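Cytosolic IMP-GMP specific 5'-nucleotidase (PDB 4OHF) probably hydrolyses purine nucleoside 5'-monophosphates such as IMP and GMP with the help of a magnesium ion, and also binds GMP between two subunits. Local coordinates at residues B[84-90]-B[112-116]; B[80-84]-B[406-411]; B[73-77]-B[120-124]. All coordinates share one frame; numbering follows the deposited sequence.

Contact 1. Residues B[84-90]-B[112-116]; sequences LSRYGAI and IYVDL. With 5GP (guanosine-5'-monophosphate), chain E.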
loop_
_atom_site.group_PDB
_atom_site.type_symbol
_atom_site.label_atom_id
_atom_site.label_comp_id
_atom_site.label_asym_id
_atom_site.label_seq_id
_atom_site.Cartn_x
_atom_site.Cartn_y
_atom_site.Cartn_z
ATOM N N LEU B 84 -19.513 8.631 -12.978
ATOM C CA LEU B 84 -18.821 7.420 -13.409
ATOM C C LEU B 84 -19.710 6.207 -13.648
ATOM O O LEU B 84 -20.812 6.113 -13.123
ATOM C CB LEU B 84 -17.753 7.050 -12.382
ATOM C CG LEU B 84 -16.368 7.697 -12.439
ATOM C CD1 LEU B 84 -16.424 9.115 -12.967
ATOM C CD2 LEU B 84 -15.785 7.656 -11.049
ATOM N N SER B 85 -19.211 5.272 -14.449
ATOM C CA SER B 85 -19.927 4.037 -14.749
ATOM C C SER B 85 -19.466 3.094 -13.671
ATOM O O SER B 85 -18.547 3.424 -12.925
ATOM C CB SER B 85 -19.497 3.477 -16.095
ATOM O OG SER B 85 -18.175 2.956 -16.008
ATOM N N ARG B 86 -20.069 1.913 -13.595
ATOM C CA ARG B 86 -19.678 0.964 -12.556
ATOM C C ARG B 86 -18.200 0.592 -12.592
ATOM O O ARG B 86 -17.644 0.202 -11.578
ATOM C CB ARG B 86 -20.528 -0.311 -12.615
ATOM C CG ARG B 86 -20.291 -1.204 -13.814
ATOM C CD ARG B 86 -20.277 -2.681 -13.383
ATOM N NE ARG B 86 -21.509 -3.109 -12.714
ATOM C CZ ARG B 86 -21.558 -3.611 -11.477
ATOM N NH1 ARG B 86 -20.439 -3.748 -10.770
ATOM N NH2 ARG B 86 -22.722 -3.970 -10.938
ATOM N N TYR B 87 -17.556 0.714 -13.747
ATOM C CA TYR B 87 -16.140 0.379 -13.835
ATOM C C TYR B 87 -15.263 1.613 -13.824
ATOM O O TYR B 87 -14.079 1.546 -14.137
ATOM C CB TYR B 87 -15.863 -0.459 -15.091
ATOM C CG TYR B 87 -16.500 -1.828 -15.022
ATOM C CD1 TYR B 87 -17.244 -2.333 -16.089
ATOM C CD2 TYR B 87 -16.403 -2.596 -13.860
ATOM C CE1 TYR B 87 -17.880 -3.555 -15.999
ATOM C CE2 TYR B 87 -17.035 -3.818 -13.760
ATOM C CZ TYR B 87 -17.777 -4.291 -14.832
ATOM O OH TYR B 87 -18.445 -5.481 -14.706
ATOM N N GLY B 88 -15.846 2.746 -13.459
ATOM C CA GLY B 88 -15.079 3.973 -13.401
ATOM C C GLY B 88 -14.935 4.717 -14.713
ATOM O O GLY B 88 -14.042 5.543 -14.838
ATOM N N ALA B 89 -15.792 4.433 -15.691
ATOM C CA ALA B 89 -15.720 5.137 -16.966
ATOM C C ALA B 89 -16.396 6.497 -16.822
ATOM O O ALA B 89 -17.488 6.601 -16.260
ATOM C CB ALA B 89 -16.398 4.329 -18.057
ATOM N N ILE B 90 -15.744 7.540 -17.324
ATOM C CA ILE B 90 -16.305 8.876 -17.241
ATOM C C ILE B 90 -17.433 9.057 -18.248
ATOM O O ILE B 90 -17.199 9.176 -19.447
ATOM C CB ILE B 90 -15.232 9.953 -17.482
ATOM C CG1 ILE B 90 -14.161 9.860 -16.399
ATOM C CG2 ILE B 90 -15.869 11.342 -17.465
ATOM C CD1 ILE B 90 -13.085 10.898 -16.517
ATOM N N ILE B 112 -10.443 6.969 -20.260
ATOM C CA ILE B 112 -11.872 7.111 -20.027
ATOM C C ILE B 112 -12.151 6.617 -18.605
ATOM O O ILE B 112 -13.163 6.973 -17.996
ATOM C CB ILE B 112 -12.703 6.286 -21.046
ATOM C CG1 ILE B 112 -14.192 6.644 -20.929
ATOM C CG2 ILE B 112 -12.505 4.791 -20.802
ATOM C CD1 ILE B 112 -14.526 8.068 -21.341
ATOM N N TYR B 113 -11.227 5.810 -18.080
ATOM C CA TYR B 113 -11.352 5.249 -16.737
ATOM C C TYR B 113 -10.519 6.023 -15.714
ATOM O O TYR B 113 -9.449 6.531 -16.034
ATOM C CB TYR B 113 -10.912 3.778 -16.721
ATOM C CG TYR B 113 -11.581 2.883 -17.747
ATOM C CD1 TYR B 113 -10.887 2.445 -18.873
ATOM C CD2 TYR B 113 -12.902 2.449 -17.580
ATOM C CE1 TYR B 113 -11.483 1.597 -19.805
ATOM C CE2 TYR B 113 -13.507 1.602 -18.507
ATOM C CZ TYR B 113 -12.789 1.181 -19.617
ATOM O OH TYR B 113 -13.371 0.337 -20.536
ATOM N N VAL B 114 -11.014 6.096 -14.480
ATOM C CA VAL B 114 -10.318 6.797 -13.401
ATOM C C VAL B 114 -10.092 5.809 -12.269
ATOM O O VAL B 114 -10.908 4.913 -12.048
ATOM C CB VAL B 114 -11.144 8.002 -12.861
ATOM C CG1 VAL B 114 -11.438 8.979 -13.984
ATOM C CG2 VAL B 114 -12.438 7.518 -12.245
ATOM N N ASP B 115 -8.989 5.967 -11.549
ATOM C CA ASP B 115 -8.682 5.061 -10.452
ATOM C C ASP B 115 -9.171 5.644 -9.139
ATOM O O ASP B 115 -8.549 6.562 -8.604
ATOM C CB ASP B 115 -7.176 4.830 -10.368
ATOM C CG ASP B 115 -6.818 3.606 -9.550
ATOM O OD1 ASP B 115 -7.514 3.313 -8.555
ATOM O OD2 ASP B 115 -5.823 2.940 -9.902
ATOM N N LEU B 116 -10.276 5.111 -8.619
ATOM C CA LEU B 116 -10.838 5.604 -7.360
ATOM C C LEU B 116 -9.870 5.323 -6.229
ATOM O O LEU B 116 -9.943 5.937 -5.171
ATOM C CB LEU B 116 -12.196 4.949 -7.055
ATOM C CG LEU B 116 -13.419 5.253 -7.945
ATOM C CD1 LEU B 116 -13.670 6.746 -8.004
ATOM C CD2 LEU B 116 -13.185 4.702 -9.350
HETATM P P 5GP E . -10.109 -5.736 -7.651
HETATM O O1P 5GP E . -9.619 -6.286 -6.352
HETATM O O2P 5GP E . -11.352 -6.449 -8.132
HETATM O O3P 5GP E . -9.042 -5.774 -8.740
HETATM O "O5'" 5GP E . -10.430 -4.169 -7.473
HETATM C "C5'" 5GP E . -11.394 -3.707 -6.524
HETATM C "C4'" 5GP E . -12.421 -2.791 -7.182
HETATM O "O4'" 5GP E . -13.140 -3.315 -8.304
HETATM C "C3'" 5GP E . -13.538 -2.247 -6.266
HETATM O "O3'" 5GP E . -13.057 -1.439 -5.145
HETATM C "C2'" 5GP E . -14.365 -1.486 -7.281
HETATM O "O2'" 5GP E . -13.926 -0.077 -7.326
HETATM C "C1'" 5GP E . -14.135 -2.278 -8.604
HETATM N N9 5GP E . -15.408 -2.930 -9.148
HETATM C C8 5GP E . -16.365 -2.381 -9.921
HETATM N N7 5GP E . -17.348 -3.280 -10.207
HETATM C C5 5GP E . -16.987 -4.439 -9.590
HETATM C C6 5GP E . -17.551 -5.739 -9.489
HETATM O O6 5GP E . -18.638 -5.990 -10.063
HETATM N N1 5GP E . -16.892 -6.714 -8.755
HETATM C C2 5GP E . -15.718 -6.464 -8.126
HETATM N N2 5GP E . -15.096 -7.438 -7.417
HETATM N N3 5GP E . -15.141 -5.203 -8.204
HETATM C C4 5GP E . -15.762 -4.206 -8.927
#
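Ala89 and Tyr113 face each other across a single backbone bridge, their CA atoms 4.4 Å apart, where the hairpin loop joining strands 80-84 and 90-95 meets the segment 112-116. Two bonds frame the bridge: Ile90 N bonds to Ile112 O (2.7 Å) and Val114 N to Gly88 O (3.1 Å). The loop is a type I turn from Ser85 to Gly88 combined with an ST turn, Ser85 OG accepting from both Tyr87 N and Ala89 N.

Val114 packs in two directions. Its CG1 meets Ile90 CD1 at 3.6 Å, the two side chains at about a right angle, while its other branch, CG2, packs on Leu84 CD2. That same Leu84 methyl also meets Leu116 CD1 tip to tip. Ala89 CB touches the CD2 and CE2 atoms of Tyr113, a ring with Ile112 CG2 over the centre of one face.

Within the same turn, Arg86 and Tyr87 line the pocket of GMP, which also bonds to Arg86 of the second subunit. This interface pocket, with Tyr421, uses none of the magnesium ligands Asp23, Asp25 and Asp303, consistent with a regulatory site. Glu416 holds Arg86 NE in a salt bridge, and Asp424 of the second subunit bonds Tyr87 OH. Arg86 CD lies over the rim of one Tyr87 face, and Arg86 NH1 makes a weak bond to GMP N7 (3.2 Å), which lies in the guanidinium plane, with GMP O6 3.0 Å from the same NH1.

Contact 2. Residues B[80-84]-B[406-411]; sequences NILKL and WERVFR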
loop_
_atom_site.group_PDB
_atom_site.type_symbol
_atom_site.label_atom_id
_atom_site.label_comp_id
_atom_site.label_asym_id
_atom_site.label_seq_id
_atom_site.Cartn_x
_atom_site.Cartn_y
_atom_site.Cartn_z
ATOM N N ASN B 80 -12.867 19.191 -10.421
ATOM C CA ASN B 80 -13.913 18.675 -11.305
ATOM C C ASN B 80 -14.876 17.717 -10.598
ATOM O O ASN B 80 -14.562 17.159 -9.544
ATOM C CB ASN B 80 -13.290 17.949 -12.507
ATOM C CG ASN B 80 -12.412 18.856 -13.351
ATOM O OD1 ASN B 80 -12.771 20.001 -13.645
ATOM N ND2 ASN B 80 -11.258 18.338 -13.763
ATOM N N ILE B 81 -16.049 17.528 -11.191
ATOM C CA ILE B 81 -17.047 16.634 -10.639
ATOM C C ILE B 81 -17.399 15.633 -11.725
ATOM O O ILE B 81 -17.724 16.016 -12.842
ATOM C CB ILE B 81 -18.297 17.401 -10.197
ATOM C CG1 ILE B 81 -17.916 18.441 -9.132
ATOM C CG2 ILE B 81 -19.336 16.424 -9.638
ATOM C CD1 ILE B 81 -19.104 19.262 -8.615
ATOM N N LEU B 82 -17.347 14.347 -11.383
ATOM C CA LEU B 82 -17.597 13.287 -12.354
ATOM C C LEU B 82 -18.766 12.330 -12.126
ATOM O O LEU B 82 -19.124 12.018 -10.993
ATOM C CB LEU B 82 -16.323 12.451 -12.484
ATOM C CG LEU B 82 -14.994 13.222 -12.460
ATOM C CD1 LEU B 82 -13.855 12.234 -12.522
ATOM C CD2 LEU B 82 -14.906 14.195 -13.638
ATOM N N LYS B 83 -19.330 11.864 -13.236
ATOM C CA LYS B 83 -20.425 10.889 -13.270
ATOM C C LYS B 83 -19.719 9.633 -13.819
ATOM O O LYS B 83 -19.367 9.581 -15.001
ATOM C CB LYS B 83 -21.499 11.327 -14.273
ATOM C CG LYS B 83 -22.967 11.037 -13.901
ATOM C CD LYS B 83 -23.291 9.571 -13.701
ATOM C CE LYS B 83 -24.774 9.364 -13.430
ATOM N NZ LYS B 83 -25.627 9.747 -14.587
ATOM N N LEU B 84 -19.513 8.631 -12.978
ATOM C CA LEU B 84 -18.821 7.420 -13.409
ATOM C C LEU B 84 -19.710 6.207 -13.648
ATOM O O LEU B 84 -20.812 6.113 -13.123
ATOM C CB LEU B 84 -17.753 7.050 -12.382
ATOM C CG LEU B 84 -16.368 7.697 -12.439
ATOM C CD1 LEU B 84 -16.424 9.115 -12.967
ATOM C CD2 LEU B 84 -15.785 7.656 -11.049
ATOM N N TRP B 406 -27.011 15.863 -14.883
ATOM C CA TRP B 406 -26.465 14.536 -14.609
ATOM C C TRP B 406 -27.202 13.278 -15.027
ATOM O O TRP B 406 -26.649 12.184 -14.924
ATOM C CB TRP B 406 -26.149 14.434 -13.123
ATOM C CG TRP B 406 -25.329 15.552 -12.630
ATOM C CD1 TRP B 406 -25.771 16.710 -12.029
ATOM C CD2 TRP B 406 -23.917 15.667 -12.729
ATOM N NE1 TRP B 406 -24.707 17.537 -11.752
ATOM C CE2 TRP B 406 -23.556 16.919 -12.173
ATOM C CE3 TRP B 406 -22.914 14.833 -13.228
ATOM C CZ2 TRP B 406 -22.228 17.353 -12.109
ATOM C CZ3 TRP B 406 -21.601 15.260 -13.161
ATOM C CH2 TRP B 406 -21.268 16.510 -12.606
ATOM N N GLU B 407 -28.428 13.410 -15.501
ATOM C CA GLU B 407 -29.179 12.238 -15.911
ATOM C C GLU B 407 -29.514 11.413 -14.663
ATOM O O GLU B 407 -29.575 11.964 -13.569
ATOM C CB GLU B 407 -28.364 11.438 -16.939
ATOM C CG GLU B 407 -28.411 12.046 -18.343
ATOM C CD GLU B 407 -27.136 11.822 -19.166
ATOM O OE1 GLU B 407 -27.136 12.164 -20.374
ATOM O OE2 GLU B 407 -26.129 11.314 -18.611
ATOM N N ARG B 408 -29.715 10.109 -14.830
ATOM C CA ARG B 408 -30.086 9.222 -13.721
ATOM C C ARG B 408 -29.023 8.888 -12.694
ATOM O O ARG B 408 -27.824 8.858 -12.986
ATOM C CB ARG B 408 -30.636 7.907 -14.266
ATOM C CG ARG B 408 -32.088 7.980 -14.654
ATOM C CD ARG B 408 -32.537 6.742 -15.386
ATOM N NE ARG B 408 -32.369 6.905 -16.819
ATOM C CZ ARG B 408 -32.749 5.997 -17.707
ATOM N NH1 ARG B 408 -33.311 4.867 -17.287
ATOM N NH2 ARG B 408 -32.580 6.219 -19.006
ATOM N N VAL B 409 -29.488 8.620 -11.481
ATOM C CA VAL B 409 -28.606 8.260 -10.386
ATOM C C VAL B 409 -28.025 6.870 -10.610
ATOM O O VAL B 409 -26.841 6.655 -10.367
ATOM C CB VAL B 409 -29.368 8.259 -9.033
ATOM C CG1 VAL B 409 -28.545 7.587 -7.962
ATOM C CG2 VAL B 409 -29.694 9.684 -8.622
ATOM N N PHE B 410 -28.853 5.937 -11.085
ATOM C CA PHE B 410 -28.417 4.555 -11.285
ATOM C C PHE B 410 -27.828 4.207 -12.649
ATOM O O PHE B 410 -27.248 3.135 -12.823
ATOM C CB PHE B 410 -29.571 3.593 -10.966
ATOM C CG PHE B 410 -29.951 3.550 -9.499
ATOM C CD1 PHE B 410 -29.404 2.583 -8.649
ATOM C CD2 PHE B 410 -30.857 4.469 -8.965
ATOM C CE1 PHE B 410 -29.756 2.534 -7.311
ATOM C CE2 PHE B 410 -31.213 4.423 -7.621
ATOM C CZ PHE B 410 -30.663 3.458 -6.791
ATOM N N ARG B 411 -27.957 5.101 -13.619
ATOM C CA ARG B 411 -27.426 4.816 -14.953
ATOM C C ARG B 411 -26.361 5.800 -15.390
ATOM O O ARG B 411 -26.490 6.995 -15.158
ATOM C CB ARG B 411 -28.564 4.803 -15.989
ATOM C CG ARG B 411 -29.560 3.661 -15.836
ATOM C CD ARG B 411 -28.936 2.296 -16.131
ATOM N NE ARG B 411 -28.953 1.419 -14.955
ATOM C CZ ARG B 411 -30.023 0.763 -14.499
ATOM N NH1 ARG B 411 -31.193 0.877 -15.122
ATOM N NH2 ARG B 411 -29.922 -0.019 -13.421
HETATM O O HOH W 1 -26.009 8.883 -17.305
#
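Lys83, on strand 80-84, and Trp406, in the irregular loop that follows helix 374-399, have the closest backbones here, at 7.2 Å between CA atoms, so the backbones do not pair, and the join is made by side chains, one of them bonding to main-chain carbonyls. The strand is the middle one of a five-stranded antiparallel sheet, and the loop 406-411 curls so that three of its carbonyl oxygens turn onto a lysine ammonium.

Lys83 supplies that ammonium. Bends at chi2 (-60°) and chi4 (64°) turn the chain so that NZ enters the curl. Trp406 O accepts from Lys83 NZ at 2.7 Å, nearly in line with its C=O. Arg408 O and Arg411 O, both 2.9 Å from NZ, receive it in their carbonyl planes. A water, also 2.9 Å from NZ, accepts as a fourth partner and donates in turn to Glu407 OE2, so the carboxylate answers the buried charge through the water, its OE2 being too far from NZ for a salt bridge. With four acceptors and three protons, the ammonium probably shares its hydrogens among them. Glu407 is itself held by a salt bridge from OE1 to Arg91, on the neighbouring strand 90-95.

The Trp406 indole and the aliphatic part of Lys83 slide past each other in opposite directions: Lys83 CB and CG meet the edge of the ring, not a face, with CG 3.9 Å from Trp406 CE3. The indole's NE1 is tied to Asp67 O and the ring meets that of Tyr94. Ile81 crosses the indole at about a right angle, and its backbone O lies in the ring plane at the edge. The Ile81 CG2 branch, anti to the backbone N, comes to 3.5 Å from Trp406 CH2.

Contact 3. Residues B[73-77]-B[120-124]; sequences VIDSK and NYMAI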
loop_
_atom_site.group_PDB
_atom_site.type_symbol
_atom_site.label_atom_id
_atom_site.label_comp_id
_atom_site.label_asym_id
_atom_site.label_seq_id
_atom_site.Cartn_x
_atom_site.Cartn_y
_atom_site.Cartn_z
ATOM N N VAL B 73 -18.695 11.949 -8.188
ATOM C CA VAL B 73 -17.342 11.849 -7.649
ATOM C C VAL B 73 -16.582 13.167 -7.795
ATOM O O VAL B 73 -16.623 13.813 -8.848
ATOM C CB VAL B 73 -16.525 10.759 -8.386
ATOM C CG1 VAL B 73 -15.089 10.771 -7.886
ATOM C CG2 VAL B 73 -17.163 9.391 -8.194
ATOM N N ILE B 74 -15.874 13.561 -6.744
ATOM C CA ILE B 74 -15.110 14.797 -6.798
ATOM C C ILE B 74 -13.618 14.588 -7.059
ATOM O O ILE B 74 -12.936 13.855 -6.341
ATOM C CB ILE B 74 -15.283 15.618 -5.512
ATOM C CG1 ILE B 74 -16.711 16.167 -5.452
ATOM C CG2 ILE B 74 -14.266 16.751 -5.472
ATOM C CD1 ILE B 74 -16.965 17.132 -4.292
ATOM N N ASP B 75 -13.133 15.222 -8.118
ATOM C CA ASP B 75 -11.722 15.161 -8.495
ATOM C C ASP B 75 -11.124 16.433 -7.903
ATOM O O ASP B 75 -11.094 17.473 -8.559
ATOM C CB ASP B 75 -11.590 15.156 -10.025
ATOM C CG ASP B 75 -10.145 15.185 -10.499
ATOM O OD1 ASP B 75 -9.921 14.950 -11.708
ATOM O OD2 ASP B 75 -9.239 15.446 -9.676
ATOM N N SER B 76 -10.682 16.341 -6.650
ATOM C CA SER B 76 -10.124 17.487 -5.937
ATOM C C SER B 76 -8.906 18.068 -6.633
ATOM O O SER B 76 -8.701 19.281 -6.645
ATOM C CB SER B 76 -9.777 17.096 -4.493
ATOM O OG SER B 76 -8.993 15.918 -4.452
ATOM N N LYS B 77 -8.111 17.192 -7.230
ATOM C CA LYS B 77 -6.911 17.612 -7.928
ATOM C C LYS B 77 -7.219 18.705 -8.950
ATOM O O LYS B 77 -6.619 19.773 -8.920
ATOM C CB LYS B 77 -6.279 16.404 -8.620
ATOM C CG LYS B 77 -5.054 16.688 -9.495
ATOM C CD LYS B 77 -4.829 15.504 -10.443
ATOM C CE LYS B 77 -3.663 15.705 -11.403
ATOM N NZ LYS B 77 -3.724 14.694 -12.508
ATOM N N ASN B 120 -6.786 11.261 -4.702
ATOM C CA ASN B 120 -7.215 12.546 -5.262
ATOM C C ASN B 120 -8.727 12.607 -5.465
ATOM O O ASN B 120 -9.326 13.678 -5.433
ATOM C CB ASN B 120 -6.522 12.821 -6.607
ATOM C CG ASN B 120 -5.150 13.454 -6.443
ATOM O OD1 ASN B 120 -5.001 14.447 -5.734
ATOM N ND2 ASN B 120 -4.143 12.888 -7.107
ATOM N N TYR B 121 -9.340 11.452 -5.688
ATOM C CA TYR B 121 -10.773 11.401 -5.899
ATOM C C TYR B 121 -11.519 11.182 -4.595
ATOM O O TYR B 121 -11.114 10.361 -3.773
ATOM C CB TYR B 121 -11.127 10.277 -6.876
ATOM C CG TYR B 121 -10.510 10.434 -8.240
ATOM C CD1 TYR B 121 -9.363 9.724 -8.596
ATOM C CD2 TYR B 121 -11.065 11.308 -9.173
ATOM C CE1 TYR B 121 -8.784 9.880 -9.850
ATOM C CE2 TYR B 121 -10.495 11.474 -10.428
ATOM C CZ TYR B 121 -9.354 10.757 -10.759
ATOM O OH TYR B 121 -8.792 10.926 -12.003
ATOM N N MET B 122 -12.600 11.931 -4.408
ATOM C CA MET B 122 -13.434 11.806 -3.219
ATOM C C MET B 122 -14.733 11.173 -3.697
ATOM O O MET B 122 -15.485 11.783 -4.456
ATOM C CB MET B 122 -13.688 13.184 -2.611
ATOM C CG MET B 122 -12.421 13.854 -2.111
ATOM S SD MET B 122 -12.646 15.534 -1.481
ATOM C CE MET B 122 -12.899 15.221 0.280
ATOM N N ALA B 123 -14.979 9.937 -3.271
ATOM C CA ALA B 123 -16.174 9.213 -3.692
ATOM C C ALA B 123 -16.988 8.628 -2.546
ATOM O O ALA B 123 -17.493 7.508 -2.639
ATOM C CB ALA B 123 -15.790 8.100 -4.669
ATOM N N ILE B 124 -17.135 9.389 -1.471
ATOM C CA ILE B 124 -17.903 8.917 -0.332
ATOM C C ILE B 124 -19.380 9.293 -0.391
ATOM O O ILE B 124 -19.745 10.463 -0.538
ATOM C CB ILE B 124 -17.313 9.435 1.003
ATOM C CG1 ILE B 124 -16.454 10.692 0.761
ATOM C CG2 ILE B 124 -16.501 8.322 1.657
ATOM C CD1 ILE B 124 -17.161 11.829 0.015
#
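Ile74 O accepts from Met122 N at 2.7 Å, and Ser76 N makes a weak second approach to the same oxygen. Ile74 N returns a bond to Met122 O (2.9 Å), which makes these two residues an antiparallel hydrogen-bonded pair; Asp75 and Tyr121 form the adjoining non-hydrogen-bonded pair. Strand 121-122 is thereby added to strand 73-75 as an outermost strand of the five-stranded sheet. Past the pairing, Ser76 N reaches Asn120 O at 3.2 Å and extends the join beyond the strands.

Ile74 and Met122 share one face, touching through their CB atoms (4.1 Å), and this face is covered by helices 129-143 and 153-170. On the other, Asp75 crosses the Tyr121 ring obliquely, carboxylate and ring planes 53° apart, with Asp75 CG 3.7 Å from Tyr121 CE2. The carboxylate bonds elsewhere: OD1 to Tyr109 OH and OD2 to Asn78 N.

Val73 spreads its methyls along segment 120-124. CG1, anti to the backbone N (chi1 175°), reaches Tyr121 CB and Met122 O, and Val73 CG2 meets Ala123 CB at 4.0 Å.

Main-chain bonds thus set the register, while the Asp75 carboxylate meets Tyr121 in van der Waals contact alone, which probably reflects its commitments to Tyr109 and Asn78.

All three contacts gather on the five-stranded antiparallel sheet. Contact 3 adds an outermost strand, contact 2 covers the middle strand 80-84 with a distant loop, and contact 1 lies where the hairpin loop after that strand meets segment 112-116. Leu84 belongs to contacts 1 and 2 and packs on Val73 of contact 3; Leu82 N probably bonds to Val73 O. All are partly buried; contact 2 lies nearest the chain centre (about 12 Å between centres), and only contact 3 has an exposed residue in touch, Lys77. Strand pairing dominates contact 3, a buried ammonium contact 2, and a lone bridge with aliphatic packing contact 1. Contacts 1 and 2 reach the second subunit, but only contact 1 holds GMP.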